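Trans-4-hydroxy-L-proline dehydratase (Clostridioides difficile 70-100-2010, PDB 6VXC) catalyses the glycyl-radical dehydration of trans-4-hydroxy-L-proline to (S)-1-pyrroline-5-carboxylate, a step in the anaerobic breakdown of hydroxyproline. Local coordinates at residues P41-E46 against I123-S128; S96-P101 against N340-P345. All blocks are in the same frame, centred on the assembly; numbering follows the deposited sequence.

Overall arrangement
Interactions 1 and 2 have centres about 8 Å apart and meet through a small parallel sheet made of strands 42-44 and 99-101. The join is backbone to backbone: His42 O lies 2.8 Å from Ala100 N, and Ser44 N lies 2.7 Å from Ala100 O, both probable hydrogen bonds. Residues 123-128 pack against strand 42-44, and residues 340-345 against strand 99-101, so loops from distant parts of the sequence cover this two-stranded sheet. Interaction 2 is the more deeply placed, its centre about 16 Å from that of the chain against about 22 Å for interaction 1. Both are structural packing away from the glycyl-radical position Gly785 and from Cys454 and Glu456, probably the catalytic residues.

Interaction 1: P41-E46 against I123-S128; sequences PHISIE and INFSVS
Two backbone hydrogen bonds join Pro41-Ile43 to the irregular chain at Ser126 in a single beta bridge, with the CA atoms of His42 and Ser126 4.2 Å apart, while the touching parts run 40° from each other. Ser126 N donates to Pro41 O at 2.9 Å in an almost straight bond (178° at the hydrogen). Ile43 N returns a bond to Ser126 O at 3.1 Å, and the CA-H of His42 also approaches that oxygen.

The Phe125 ring takes Pro41 CB over one face, at 4.1 Å from CD2, and has His42 O at its edge, in plane. Ile43 divides its branches: CG2 meets Phe125 CB, whereas CG1, lodged between backbone N and carbonyl carbon (chi1 70°), carries CD1 to within 3.7 Å of Val127 CG1. His42 ND1 is hydrogen-bonded to the backbone O of Glu40, and its NE2 to Asp95 OD1.

One water links Pro41 O with Ser126 OG. A second donates to Ile43 O and, at a longer 3.3 Å, to Ser126 O, while accepting from Ser128 N, just where the Ser128 side chain caps helix 129-143.

Pro41 O and Ser126 O thus each receive a backbone N-H and a water, consistent with a defined pairing of His42 with Ser126 at this one bridge, with the apolar groups of Ile43, Phe125 and Val127 closing the buried side.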
loop_
_atom_site.group_PDB
_atom_site.type_symbol
_atom_site.label_atom_id
_atom_site.label_comp_id
_atom_site.label_asym_id
_atom_site.label_seq_id
_atom_site.Cartn_x
_atom_site.Cartn_y
_atom_site.Cartn_z
ATOM N N PRO A 41 5.997 -2.866 -19.843
ATOM C CA PRO A 41 6.702 -3.208 -18.597
ATOM C C PRO A 41 7.937 -4.064 -18.869
ATOM O O PRO A 41 7.864 -5.075 -19.568
ATOM C CB PRO A 41 5.647 -3.969 -17.780
ATOM C CG PRO A 41 4.623 -4.392 -18.730
ATOM C CD PRO A 41 4.690 -3.532 -19.964
ATOM N N HIS A 42 9.064 -3.656 -18.289
ATOM C CA HIS A 42 10.349 -4.314 -18.492
ATOM C C HIS A 42 11.252 -3.992 -17.307
ATOM O O HIS A 42 10.987 -3.069 -16.533
ATOM C CB HIS A 42 10.998 -3.854 -19.803
ATOM C CG HIS A 42 11.362 -2.400 -19.812
ATOM N ND1 HIS A 42 10.426 -1.398 -19.959
ATOM C CD2 HIS A 42 12.558 -1.776 -19.674
ATOM C CE1 HIS A 42 11.026 -0.223 -19.916
ATOM N NE2 HIS A 42 12.322 -0.422 -19.749
ATOM N N ILE A 43 12.332 -4.747 -17.179
ATOM C CA ILE A 43 13.287 -4.499 -16.106
ATOM C C ILE A 43 14.491 -3.742 -16.659
ATOM O O ILE A 43 14.865 -3.866 -17.833
ATOM C CB ILE A 43 13.725 -5.788 -15.371
ATOM C CG1 ILE A 43 14.609 -6.667 -16.234
ATOM C CG2 ILE A 43 12.522 -6.596 -14.916
ATOM C CD1 ILE A 43 15.291 -7.747 -15.414
ATOM N N SER A 44 15.044 -2.884 -15.809
ATOM C CA SER A 44 16.233 -2.087 -16.079
ATOM C C SER A 44 17.327 -2.556 -15.129
ATOM O O SER A 44 17.165 -2.471 -13.906
ATOM C CB SER A 44 15.948 -0.596 -15.892
ATOM O OG SER A 44 17.132 0.185 -15.971
ATOM N N ILE A 45 18.419 -3.084 -15.691
ATOM C CA ILE A 45 19.479 -3.707 -14.905
ATOM C C ILE A 45 20.551 -2.718 -14.461
ATOM O O ILE A 45 21.471 -3.102 -13.729
ATOM C CB ILE A 45 20.122 -4.853 -15.718
ATOM C CG1 ILE A 45 20.771 -5.888 -14.795
ATOM C CG2 ILE A 45 21.119 -4.290 -16.739
ATOM C CD1 ILE A 45 19.775 -6.637 -13.920
ATOM N N GLU A 46 20.468 -1.452 -14.883
ATOM C CA GLU A 46 21.565 -0.531 -14.605
ATOM C C GLU A 46 21.761 -0.311 -13.111
ATOM O O GLU A 46 22.898 -0.212 -12.630
ATOM C CB GLU A 46 21.331 0.805 -15.298
ATOM C CG GLU A 46 22.507 1.720 -15.139
ATOM C CD GLU A 46 22.361 3.004 -15.899
ATOM O OE1 GLU A 46 21.751 3.927 -15.340
ATOM O OE2 GLU A 46 22.843 3.088 -17.046
ATOM N N ILE A 123 0.769 -9.509 -15.123
ATOM C CA ILE A 123 1.794 -8.740 -14.433
ATOM C C ILE A 123 3.167 -9.200 -14.903
ATOM O O ILE A 123 4.098 -9.337 -14.103
ATOM C CB ILE A 123 1.648 -8.855 -12.899
ATOM C CG1 ILE A 123 0.169 -8.950 -12.503
ATOM C CG2 ILE A 123 2.321 -7.673 -12.194
ATOM C CD1 ILE A 123 -0.649 -7.761 -12.898
ATOM N N ASN A 124 3.309 -9.395 -16.208
ATOM C CA ASN A 124 4.591 -9.771 -16.782
ATOM C C ASN A 124 5.491 -8.555 -16.927
ATOM O O ASN A 124 5.025 -7.424 -17.059
ATOM C CB ASN A 124 4.399 -10.425 -18.148
ATOM C CG ASN A 124 3.642 -9.531 -19.107
ATOM O OD1 ASN A 124 2.453 -9.291 -18.926
ATOM N ND2 ASN A 124 4.328 -9.026 -20.125
ATOM N N PHE A 125 6.798 -8.807 -16.857
ATOM C CA PHE A 125 7.840 -7.824 -17.136
ATOM C C PHE A 125 8.787 -8.414 -18.172
ATOM O O PHE A 125 9.298 -9.527 -17.983
ATOM C CB PHE A 125 8.634 -7.481 -15.873
ATOM C CG PHE A 125 7.919 -6.586 -14.913
ATOM C CD1 PHE A 125 6.966 -7.098 -14.041
ATOM C CD2 PHE A 125 8.237 -5.236 -14.843
ATOM C CE1 PHE A 125 6.325 -6.280 -13.142
ATOM C CE2 PHE A 125 7.597 -4.408 -13.945
ATOM C CZ PHE A 125 6.643 -4.931 -13.087
ATOM N N SER A 126 9.063 -7.664 -19.236
ATOM C CA SER A 126 9.993 -8.144 -20.250
ATOM C C SER A 126 11.420 -8.047 -19.735
ATOM O O SER A 126 11.810 -7.034 -19.156
ATOM C CB SER A 126 9.849 -7.342 -21.538
ATOM O OG SER A 126 8.638 -7.692 -22.174
ATOM N N VAL A 127 12.194 -9.108 -19.942
ATOM C CA VAL A 127 13.602 -9.160 -19.564
ATOM C C VAL A 127 14.400 -9.303 -20.852
ATOM O O VAL A 127 14.400 -10.371 -21.471
ATOM C CB VAL A 127 13.892 -10.320 -18.601
ATOM C CG1 VAL A 127 15.341 -10.275 -18.119
ATOM C CG2 VAL A 127 12.920 -10.293 -17.430
ATOM N N SER A 128 15.063 -8.233 -21.263
ATOM C CA SER A 128 15.871 -8.282 -22.468
ATOM C C SER A 128 17.009 -9.275 -22.283
ATOM O O SER A 128 17.407 -9.607 -21.162
ATOM C CB SER A 128 16.429 -6.901 -22.793
ATOM O OG SER A 128 17.365 -6.510 -21.800
HETATM O O HOH W 1 6.496 -6.076 -21.698
HETATM O O HOH W 2 14.627 -5.572 -19.926
#

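Interaction 2: S96-P101 against N340-P345; sequences SPNGAP and NQPAPP
Direct polar contact between Ser96-Pro101 and Asn340-Pro345 consists of one hydrogen bond: Asn98 N donates to Asn340 O at 2.8 Å, with 155° at the hydrogen. That donor sits in a type II beta turn from Ser96 to Gly99, closed by Gly99 N to Ser96 O at 3.0 Å. A water adds a second polar connection, lying 2.8 Å from both Gly99 O and Gln341 OE1.

Amide side chains account for the next group of contacts. Pro97 and Asn340 lie side by side and point the same way, with Pro97 CB 3.7 Å from Asn340 CG. The torsion that sets Asn340 CG beside its own backbone N (chi1 -75°) carries the amide to Ser36 and Glu92, which bind its two ends. The Asn98 side chain crosses the Pro342 ring obliquely, its OD1 only 3.2 Å from Pro342 CG, while its ND2 is hydrogen-bonded to Ala39 O.

Apolar packing centres on Ala100 CB, directed into the proline-rich loop: it meets Pro345 CD and Pro344 CA, each at 3.8 Å, and Pro342 CG farther off. Pro344 CB also approaches Pro101 O.

Prolines 342, 344 and 345 lack backbone N-H groups, so this loop meets strand 99-101 mainly through ring carbons, and the polar fastening is concentrated at the turn, near the C-terminal part of helix 324-339.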
loop_
_atom_site.group_PDB
_atom_site.type_symbol
_atom_site.label_atom_id
_atom_site.label_comp_id
_atom_site.label_asym_id
_atom_site.label_seq_id
_atom_site.Cartn_x
_atom_site.Cartn_y
_atom_site.Cartn_z
ATOM N N SER A 96 13.577 4.008 -18.812
ATOM C CA SER A 96 12.509 4.584 -19.615
ATOM C C SER A 96 11.197 4.332 -18.892
ATOM O O SER A 96 11.169 3.626 -17.873
ATOM C CB SER A 96 12.483 3.988 -21.029
ATOM O OG SER A 96 12.198 2.607 -20.980
ATOM N N PRO A 97 10.104 4.928 -19.363
ATOM C CA PRO A 97 8.807 4.704 -18.717
ATOM C C PRO A 97 8.486 3.218 -18.624
ATOM O O PRO A 97 8.680 2.463 -19.577
ATOM C CB PRO A 97 7.827 5.431 -19.645
ATOM C CG PRO A 97 8.661 6.523 -20.262
ATOM C CD PRO A 97 10.019 5.918 -20.454
ATOM N N ASN A 98 7.951 2.813 -17.471
ATOM C CA ASN A 98 7.572 1.428 -17.172
ATOM C C ASN A 98 8.798 0.492 -17.108
ATOM O O ASN A 98 8.610 -0.737 -17.251
ATOM C CB ASN A 98 6.534 0.899 -18.171
ATOM C CG ASN A 98 5.423 0.116 -17.494
ATOM O OD1 ASN A 98 5.386 0.013 -16.271
ATOM N ND2 ASN A 98 4.489 -0.410 -18.285
ATOM N N GLY A 99 9.946 1.008 -16.904
ATOM C CA GLY A 99 11.146 0.222 -16.658
ATOM C C GLY A 99 11.441 0.164 -15.175
ATOM O O GLY A 99 11.703 1.192 -14.544
ATOM N N ALA A 100 11.345 -1.026 -14.614
ATOM C CA ALA A 100 11.576 -1.186 -13.182
ATOM C C ALA A 100 13.044 -1.500 -12.915
ATOM O O ALA A 100 13.595 -2.425 -13.525
ATOM C CB ALA A 100 10.715 -2.305 -12.608
ATOM N N PRO A 101 13.705 -0.782 -12.018
ATOM C CA PRO A 101 15.017 -1.232 -11.549
ATOM C C PRO A 101 14.873 -2.534 -10.773
ATOM O O PRO A 101 13.772 -2.950 -10.408
ATOM C CB PRO A 101 15.489 -0.099 -10.633
ATOM C CG PRO A 101 14.546 1.039 -10.884
ATOM C CD PRO A 101 13.261 0.438 -11.335
ATOM N N ASN A 340 4.271 6.219 -14.849
ATOM C CA ASN A 340 5.454 5.670 -15.497
ATOM C C ASN A 340 6.283 4.744 -14.600
ATOM O O ASN A 340 7.209 4.117 -15.121
ATOM C CB ASN A 340 6.372 6.809 -15.994
ATOM C CG ASN A 340 5.844 7.492 -17.253
ATOM O OD1 ASN A 340 4.865 7.059 -17.842
ATOM N ND2 ASN A 340 6.517 8.551 -17.676
ATOM N N GLN A 341 5.975 4.625 -13.302
ATOM C CA GLN A 341 6.769 3.825 -12.355
ATOM C C GLN A 341 5.981 2.623 -11.841
ATOM O O GLN A 341 5.240 2.739 -10.848
ATOM C CB GLN A 341 7.241 4.673 -11.162
ATOM C CG GLN A 341 7.613 6.127 -11.493
ATOM C CD GLN A 341 8.651 6.242 -12.589
ATOM O OE1 GLN A 341 9.641 5.508 -12.617
ATOM N NE2 GLN A 341 8.434 7.185 -13.495
ATOM N N PRO A 342 6.146 1.446 -12.428
ATOM C CA PRO A 342 5.526 0.250 -11.847
ATOM C C PRO A 342 6.192 -0.133 -10.533
ATOM O O PRO A 342 7.327 0.240 -10.244
ATOM C CB PRO A 342 5.768 -0.825 -12.915
ATOM C CG PRO A 342 7.045 -0.386 -13.570
ATOM C CD PRO A 342 6.968 1.125 -13.604
ATOM N N ALA A 343 5.458 -0.882 -9.726
ATOM C CA ALA A 343 6.074 -1.598 -8.623
ATOM C C ALA A 343 7.051 -2.621 -9.201
ATOM O O ALA A 343 6.683 -3.356 -10.119
ATOM C CB ALA A 343 5.008 -2.290 -7.769
ATOM N N PRO A 344 8.297 -2.667 -8.735
ATOM C CA PRO A 344 9.253 -3.605 -9.325
ATOM C C PRO A 344 8.764 -5.026 -9.225
ATOM O O PRO A 344 7.955 -5.371 -8.340
ATOM C CB PRO A 344 10.529 -3.369 -8.498
ATOM C CG PRO A 344 10.429 -1.943 -8.084
ATOM C CD PRO A 344 8.951 -1.726 -7.812
ATOM N N PRO A 345 9.232 -5.910 -10.106
ATOM C CA PRO A 345 8.599 -7.222 -10.268
ATOM C C PRO A 345 8.617 -8.065 -8.998
ATOM O O PRO A 345 9.602 -8.102 -8.262
ATOM C CB PRO A 345 9.427 -7.877 -11.382
ATOM C CG PRO A 345 10.729 -7.146 -11.356
ATOM C CD PRO A 345 10.389 -5.740 -10.994
HETATM O O HOH W 3 10.037 2.781 -12.917
#